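Local coordinates for proteasome activator protein PA26 (Trypanosoma brucei, PDB 1YAR) that probably binds the end rings of the 20S proteasome as a ring-shaped 11S activator and opens the gate through which substrates enter, at residues L18-E24 with T96-R101; V30-W34 with Q90-I94. One frame throughout, in Å; residues are numbered along the deposited sequence.

Contact 1: residues L18-E24 with T96-R101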
ATOM      1  N   LEU O  18      37.757  68.180  65.622  1.00 34.44           N
ATOM      2  CA  LEU O  18      38.015  69.078  64.503  1.00 34.36           C
ATOM      3  C   LEU O  18      36.712  69.537  63.842  1.00 33.49           C
ATOM      4  O   LEU O  18      36.451  70.735  63.751  1.00 33.46           O
ATOM      5  CB  LEU O  18      38.912  68.339  63.497  1.00 34.61           C
ATOM      6  CG  LEU O  18      40.081  69.048  62.821  1.00 35.26           C
ATOM      7  CD1 LEU O  18      40.869  69.907  63.796  1.00 36.72           C
ATOM      8  CD2 LEU O  18      40.999  68.037  62.121  1.00 34.45           C
ATOM      9  N   ARG O  19      35.885  68.586  63.401  1.00 33.27           N
ATOM     10  CA  ARG O  19      34.676  68.914  62.644  1.00 32.68           C
ATOM     11  C   ARG O  19      33.587  69.562  63.501  1.00 33.39           C
ATOM     12  O   ARG O  19      32.815  70.393  63.019  1.00 33.07           O
ATOM     13  CB  ARG O  19      34.150  67.688  61.878  1.00 32.74           C
ATOM     14  CG  ARG O  19      35.119  67.213  60.780  1.00 31.38           C
ATOM     15  CD  ARG O  19      34.641  66.010  59.980  1.00 31.34           C
ATOM     16  NE  ARG O  19      35.710  65.485  59.122  1.00 28.72           N
ATOM     17  CZ  ARG O  19      35.676  64.307  58.508  1.00 28.86           C
ATOM     18  NH1 ARG O  19      34.642  63.494  58.676  1.00 26.91           N
ATOM     19  NH2 ARG O  19      36.704  63.921  57.762  1.00 26.36           N
ATOM     20  N   ASP O  20      33.532  69.187  64.778  1.00 34.00           N
ATOM     21  CA  ASP O  20      32.622  69.834  65.732  1.00 34.30           C
ATOM     22  C   ASP O  20      32.969  71.296  65.998  1.00 33.82           C
ATOM     23  O   ASP O  20      32.085  72.078  66.327  1.00 33.98           O
ATOM     24  CB  ASP O  20      32.600  69.080  67.079  1.00 34.65           C
ATOM     25  CG  ASP O  20      31.874  67.740  67.000  1.00 37.86           C
ATOM     26  OD1 ASP O  20      31.240  67.440  65.965  1.00 40.18           O
ATOM     27  OD2 ASP O  20      31.887  66.908  67.937  1.00 41.52           O
ATOM     28  N   SER O  21      34.249  71.638  65.850  0.50 34.02           N
ATOM     29  CA  SER O  21      34.764  72.988  66.122  0.50 34.07           C
ATOM     30  C   SER O  21      34.623  73.958  64.945  0.50 33.98           C
ATOM     31  O   SER O  21      34.608  75.179  65.142  0.50 33.74           O
ATOM     32  CB  SER O  21      36.225  72.929  66.572  0.50 34.50           C
ATOM     33  OG  SER O  21      37.064  72.401  65.555  0.50 35.05           O
ATOM     34  N   TYR O  22      34.540  73.401  63.733  1.00 33.29           N
ATOM     35  CA  TYR O  22      34.335  74.163  62.502  1.00 32.93           C
ATOM     36  C   TYR O  22      33.256  73.473  61.689  1.00 31.71           C
ATOM     37  O   TYR O  22      33.529  72.534  60.949  1.00 30.68           O
ATOM     38  CB  TYR O  22      35.658  74.256  61.731  1.00 34.03           C
ATOM     39  CG  TYR O  22      36.618  75.227  62.386  1.00 35.70           C
ATOM     40  CD1 TYR O  22      37.495  74.825  63.405  1.00 35.58           C
ATOM     41  CD2 TYR O  22      36.622  76.561  62.004  1.00 36.61           C
ATOM     42  CE1 TYR O  22      38.354  75.754  64.012  1.00 36.73           C
ATOM     43  CE2 TYR O  22      37.466  77.475  62.596  1.00 38.12           C
ATOM     44  CZ  TYR O  22      38.318  77.073  63.585  1.00 37.12           C
ATOM     45  OH  TYR O  22      39.130  78.039  64.124  1.00 40.75           O
ATOM     46  N   THR O  23      32.018  73.910  61.880  1.00 30.82           N
ATOM     47  CA  THR O  23      30.869  73.243  61.286  1.00 30.68           C
ATOM     48  C   THR O  23      30.328  74.077  60.128  1.00 29.97           C
ATOM     49  O   THR O  23      30.787  75.205  59.896  1.00 29.91           O
ATOM     50  CB  THR O  23      29.725  73.050  62.330  1.00 30.26           C
ATOM     51  OG1 THR O  23      29.130  74.314  62.586  1.00 30.40           O
ATOM     52  CG2 THR O  23      30.235  72.602  63.712  1.00 32.46           C
ATOM     53  N   GLU O  24      29.334  73.532  59.431  1.00 29.94           N
ATOM     54  CA  GLU O  24      28.654  74.256  58.358  1.00 30.41           C
ATOM     55  C   GLU O  24      28.105  75.593  58.853  1.00 30.77           C
ATOM     56  O   GLU O  24      28.048  76.563  58.102  1.00 30.53           O
ATOM     57  CB  GLU O  24      27.535  73.417  57.752  1.00 30.40           C
ATOM     58  CG  GLU O  24      27.112  73.844  56.345  1.00 30.14           C
ATOM     59  CD  GLU O  24      26.143  75.019  56.305  1.00 31.86           C
ATOM     60  OE1 GLU O  24      25.142  75.040  57.076  1.00 30.01           O
ATOM     61  OE2 GLU O  24      26.356  75.927  55.460  1.00 30.52           O
ATOM     62  N   THR O  96      38.719  76.166  56.311  1.00 24.12           N
ATOM     63  CA  THR O  96      38.871  75.142  57.347  1.00 23.94           C
ATOM     64  C   THR O  96      37.704  74.162  57.322  1.00 23.23           C
ATOM     65  O   THR O  96      37.915  72.967  57.362  1.00 22.83           O
ATOM     66  CB  THR O  96      38.983  75.808  58.739  1.00 24.08           C
ATOM     67  OG1 THR O  96      40.215  76.518  58.799  1.00 23.88           O
ATOM     68  CG2 THR O  96      39.126  74.741  59.851  1.00 24.95           C
ATOM     69  N   VAL O  97      36.486  74.686  57.255  1.00 23.03           N
ATOM     70  CA  VAL O  97      35.267  73.855  57.247  1.00 23.01           C
ATOM     71  C   VAL O  97      35.324  72.840  56.096  1.00 23.13           C
ATOM     72  O   VAL O  97      35.024  71.636  56.263  1.00 22.50           O
ATOM     73  CB  VAL O  97      34.013  74.730  57.130  1.00 22.09           C
ATOM     74  CG1 VAL O  97      32.769  73.899  56.794  1.00 22.41           C
ATOM     75  CG2 VAL O  97      33.794  75.547  58.418  1.00 23.35           C
ATOM     76  N   ILE O  98      35.735  73.321  54.928  1.00 22.84           N
ATOM     77  CA  ILE O  98      35.924  72.407  53.784  1.00 23.33           C
ATOM     78  C   ILE O  98      37.124  71.459  53.945  1.00 23.36           C
ATOM     79  O   ILE O  98      36.978  70.232  53.836  1.00 23.10           O
ATOM     80  CB  ILE O  98      36.010  73.210  52.464  1.00 22.83           C
ATOM     81  CG1 ILE O  98      34.759  74.084  52.303  1.00 23.39           C
ATOM     82  CG2 ILE O  98      36.158  72.253  51.287  1.00 22.57           C
ATOM     83  CD1 ILE O  98      34.908  75.183  51.241  1.00 22.87           C
ATOM     84  N   ALA O  99      38.304  72.013  54.212  1.00 23.57           N
ATOM     85  CA  ALA O  99      39.534  71.225  54.198  1.00 23.90           C
ATOM     86  C   ALA O  99      39.538  70.063  55.189  1.00 24.01           C
ATOM     87  O   ALA O  99      40.102  68.999  54.904  1.00 24.67           O
ATOM     88  CB  ALA O  99      40.765  72.108  54.406  1.00 24.05           C
ATOM     89  N   ILE O 100      38.902  70.249  56.342  1.00 23.64           N
ATOM     90  CA  ILE O 100      38.836  69.172  57.334  1.00 23.51           C
ATOM     91  C   ILE O 100      37.753  68.132  57.013  1.00 23.62           C
ATOM     92  O   ILE O 100      37.547  67.199  57.799  1.00 23.81           O
ATOM     93  CB  ILE O 100      38.662  69.741  58.802  1.00 23.05           C
ATOM     94  CG1 ILE O 100      37.282  70.391  58.971  1.00 23.98           C
ATOM     95  CG2 ILE O 100      39.770  70.737  59.105  1.00 21.18           C
ATOM     96  CD1 ILE O 100      37.032  71.021  60.390  1.00 24.11           C
ATOM     97  N   ARG O 101      37.038  68.302  55.895  1.00 22.74           N
ATOM     98  CA  ARG O 101      36.096  67.268  55.425  1.00 22.83           C
ATOM     99  C   ARG O 101      36.450  66.675  54.054  1.00 22.77           C
ATOM    100  O   ARG O 101      35.653  65.950  53.449  1.00 22.97           O
ATOM    101  CB  ARG O 101      34.667  67.802  55.425  1.00 23.07           C
ATOM    102  CG  ARG O 101      34.149  68.150  56.809  1.00 24.31           C
ATOM    103  CD  ARG O 101      32.832  68.909  56.809  1.00 23.16           C
ATOM    104  NE  ARG O 101      32.299  69.038  58.173  1.00 25.97           N
ATOM    105  CZ  ARG O 101      32.667  69.952  59.070  1.00 25.90           C
ATOM    106  NH1 ARG O 101      33.587  70.877  58.779  1.00 21.68           N
ATOM    107  NH2 ARG O 101      32.100  69.941  60.281  1.00 26.95           N
TER
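Arg-101 and Arg-19 supply every hydrogen bond between 18-24 and 96-101, and all acceptors are backbone carbonyls. The guanidinium of Arg-101 grips Tyr-22 O end-on, with NH1 at 2.7 Å and NH2 at 3.0 Å from that oxygen, which lies within 7° of the guanidinium plane. NH2 also reaches Arg-19 O at 2.9 Å, with an N-H...O angle of 130°, while NH1 turns back to Val-97 O, so two nitrogens share three carbonyls and the group's rotation is fixed. In return, Arg-19 NE donates to Ile-100 O at 2.8 Å. The two arginine chains, both extended from CG to NE, run alongside each other and point opposite ways, with Arg-19 CG over the Arg-101 guanidinium face. These bonds tie the last turn of helix 11-21, and the turn into helix 24-57, to the C-terminal end of helix 71-99 in the helical bundle of an 11S (PA28-type) activator. Apolar contacts accompany them: Thr-96 CG2 makes a CH-pi contact over one face of the Tyr-22 ring, 3.8 Å from its centroid, and Ile-100 CD1 reaches Tyr-22 CB at 3.8 Å. Arg-19 NH2 also bonds Asn-216 of a neighbouring subunit, whose Arg-212 packs on Tyr-22 and Ile-100.

Contact 2: residues V30-W34 with Q90-I94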
ATOM      1  N   VAL O  30      29.619  83.152  57.996  1.00 25.57           N
ATOM      2  CA  VAL O  30      30.491  84.047  57.235  1.00 25.44           C
ATOM      3  C   VAL O  30      29.752  84.546  55.995  1.00 24.76           C
ATOM      4  O   VAL O  30      29.713  85.748  55.707  1.00 24.49           O
ATOM      5  CB  VAL O  30      31.837  83.352  56.841  1.00 25.28           C
ATOM      6  CG1 VAL O  30      32.608  84.194  55.819  1.00 24.50           C
ATOM      7  CG2 VAL O  30      32.716  83.104  58.077  1.00 26.79           C
ATOM      8  N   ILE O  31      29.156  83.611  55.265  1.00 24.97           N
ATOM      9  CA  ILE O  31      28.433  83.943  54.035  1.00 26.51           C
ATOM     10  C   ILE O  31      27.281  84.916  54.310  1.00 27.07           C
ATOM     11  O   ILE O  31      27.036  85.842  53.541  1.00 26.83           O
ATOM     12  CB  ILE O  31      27.930  82.652  53.322  1.00 26.03           C
ATOM     13  CG1 ILE O  31      29.113  81.771  52.863  1.00 27.26           C
ATOM     14  CG2 ILE O  31      26.983  83.004  52.158  1.00 26.57           C
ATOM     15  CD1 ILE O  31      29.996  82.399  51.726  1.00 28.51           C
ATOM     16  N   GLU O  32      26.580  84.712  55.424  1.00 28.04           N
ATOM     17  CA  GLU O  32      25.535  85.653  55.813  1.00 28.86           C
ATOM     18  C   GLU O  32      26.099  87.059  56.047  1.00 28.57           C
ATOM     19  O   GLU O  32      25.507  88.036  55.611  1.00 28.71           O
ATOM     20  CB  GLU O  32      24.833  85.187  57.072  1.00 29.05           C
ATOM     21  CG  GLU O  32      24.000  83.943  56.895  1.00 32.49           C
ATOM     22  CD  GLU O  32      23.201  83.638  58.149  1.00 39.19           C
ATOM     23  OE1 GLU O  32      23.819  83.306  59.202  1.00 40.88           O
ATOM     24  OE2 GLU O  32      21.959  83.739  58.069  1.00 40.99           O
ATOM     25  N   GLU O  33      27.226  87.138  56.744  1.00 28.87           N
ATOM     26  CA  GLU O  33      27.918  88.407  57.006  1.00 29.72           C
ATOM     27  C   GLU O  33      28.390  89.072  55.711  1.00 29.44           C
ATOM     28  O   GLU O  33      28.211  90.268  55.521  1.00 29.89           O
ATOM     29  CB  GLU O  33      29.087  88.187  57.984  1.00 30.47           C
ATOM     30  CG  GLU O  33      29.973  89.414  58.261  1.00 34.43           C
ATOM     31  CD  GLU O  33      29.220  90.636  58.757  1.00 41.10           C
ATOM     32  OE1 GLU O  33      28.125  90.493  59.364  1.00 43.05           O
ATOM     33  OE2 GLU O  33      29.728  91.762  58.530  1.00 43.33           O
ATOM     34  N   TRP O  34      28.954  88.277  54.799  1.00 28.58           N
ATOM     35  CA  TRP O  34      29.452  88.801  53.536  1.00 27.52           C
ATOM     36  C   TRP O  34      28.319  89.357  52.698  1.00 27.78           C
ATOM     37  O   TRP O  34      28.469  90.393  52.063  1.00 27.44           O
ATOM     38  CB  TRP O  34      30.204  87.709  52.753  1.00 26.74           C
ATOM     39  CG  TRP O  34      31.569  87.409  53.280  1.00 26.10           C
ATOM     40  CD1 TRP O  34      32.198  88.003  54.340  1.00 26.04           C
ATOM     41  CD2 TRP O  34      32.533  86.503  52.707  1.00 26.07           C
ATOM     42  NE1 TRP O  34      33.459  87.475  54.505  1.00 25.32           N
ATOM     43  CE2 TRP O  34      33.698  86.560  53.510  1.00 26.31           C
ATOM     44  CE3 TRP O  34      32.522  85.632  51.594  1.00 26.98           C
ATOM     45  CZ2 TRP O  34      34.849  85.786  53.243  1.00 25.20           C
ATOM     46  CZ3 TRP O  34      33.663  84.849  51.333  1.00 26.04           C
ATOM     47  CH2 TRP O  34      34.805  84.928  52.156  1.00 26.29           C
ATOM     48  N   GLN O  90      37.753  85.547  57.714  1.00 26.27           N
ATOM     49  CA  GLN O  90      36.477  84.897  57.437  1.00 25.52           C
ATOM     50  C   GLN O  90      36.625  83.820  56.338  1.00 24.63           C
ATOM     51  O   GLN O  90      36.067  82.732  56.456  1.00 23.85           O
ATOM     52  CB  GLN O  90      35.449  85.953  57.055  1.00 26.58           C
ATOM     53  CG  GLN O  90      34.963  86.726  58.321  1.00 28.37           C
ATOM     54  CD  GLN O  90      34.433  88.117  58.045  1.00 32.27           C
ATOM     55  OE1 GLN O  90      34.407  88.588  56.903  1.00 29.10           O
ATOM     56  NE2 GLN O  90      34.010  88.799  59.123  1.00 33.11           N
ATOM     57  N   ALA O  91      37.398  84.126  55.298  1.00 23.76           N
ATOM     58  CA  ALA O  91      37.704  83.130  54.248  1.00 24.03           C
ATOM     59  C   ALA O  91      38.396  81.879  54.813  1.00 24.25           C
ATOM     60  O   ALA O  91      38.115  80.754  54.388  1.00 24.47           O
ATOM     61  CB  ALA O  91      38.560  83.755  53.173  1.00 24.19           C
ATOM     62  N   GLU O  92      39.300  82.077  55.777  1.00 24.66           N
ATOM     63  CA  GLU O  92      40.020  80.959  56.388  1.00 24.67           C
ATOM     64  C   GLU O  92      39.103  80.045  57.196  1.00 25.04           C
ATOM     65  O   GLU O  92      39.340  78.844  57.268  1.00 25.14           O
ATOM     66  CB  GLU O  92      41.181  81.457  57.249  1.00 25.60           C
ATOM     67  CG  GLU O  92      42.314  82.103  56.452  1.00 25.70           C
ATOM     68  CD  GLU O  92      43.198  81.101  55.725  1.00 30.54           C
ATOM     69  OE1 GLU O  92      43.154  79.889  56.021  1.00 28.47           O
ATOM     70  OE2 GLU O  92      43.965  81.533  54.838  1.00 33.90           O
ATOM     71  N   THR O  93      38.051  80.618  57.794  1.00 24.83           N
ATOM     72  CA  THR O  93      37.016  79.824  58.445  1.00 25.04           C
ATOM     73  C   THR O  93      36.339  78.910  57.428  1.00 24.68           C
ATOM     74  O   THR O  93      36.178  77.715  57.685  1.00 24.37           O
ATOM     75  CB  THR O  93      36.005  80.763  59.128  1.00 25.48           C
ATOM     76  OG1 THR O  93      36.689  81.464  60.178  1.00 26.42           O
ATOM     77  CG2 THR O  93      34.884  79.980  59.823  1.00 26.75           C
ATOM     78  N   ILE O  94      35.944  79.459  56.278  1.00 24.16           N
ATOM     79  CA  ILE O  94      35.303  78.615  55.255  1.00 24.24           C
ATOM     80  C   ILE O  94      36.268  77.542  54.772  1.00 23.55           C
ATOM     81  O   ILE O  94      35.888  76.386  54.621  1.00 23.17           O
ATOM     82  CB  ILE O  94      34.746  79.411  54.072  1.00 24.12           C
ATOM     83  CG1 ILE O  94      33.757  80.479  54.558  1.00 25.07           C
ATOM     84  CG2 ILE O  94      34.047  78.430  53.097  1.00 24.90           C
ATOM     85  CD1 ILE O  94      33.288  81.453  53.468  1.00 24.92           C
TER
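A largely apolar helix-helix contact with one polar bond joins 30-34 to 90-94 inside the helical bundle of the subunit, pairing helix 24-57 with helix 71-99. The axes of the two short segments are roughly antiparallel, 145° apart in direction, and approach to 10.6 Å. Val-30 has partners in several directions: its CG1, anti to the backbone N, meets Gln-90 CB at 3.6 Å and Ile-94 CD1 at 3.7 Å, and the same methyl sits over one face of the Trp-34 indole, offset toward the rim. Ile-94 CD1 also touches Ile-31 CD1, the two side chains roughly perpendicular to each other, and lies 4.0 Å from Trp-34 CH2. Beyond the pair, Trp-34 packs on Leu-126 of helix 111-130 and on Val-211 and Val-214 of helix 183-226, so all four long helices meet around it. At the indole edge, Trp-34 NE1 donates to Gln-90 OE1 at 2.8 Å with an N-H...O angle of 148°. The oxygen is close to the ring plane, although the donor is tilted 35° from the plane of the amide carbonyl. This bond gives the single polar atom of a buried indole its acceptor and helps set the ring's orientation between the two helices.

How the contacts relate
Both contacts lie on helix 71-99, whose 90-94 part meets helix 24-57 before its end, at 96-101, meets the last turn of helix 11-21 and the turn after it. Their centres are 13 Å apart, and contact 2 is nested along the chain within the loop closed by contact 1. Helices 11-21 and 24-57 follow each other directly, so one long helix receives both partners in succession. The centre of contact 2 is about 12 Å, and that of contact 1 about 22 Å, from the centre of the chain, on the same side of it. The chemistry differs, from a buried indole and apolar core to arginines gripping backbone carbonyls, with a neighbouring subunit alongside.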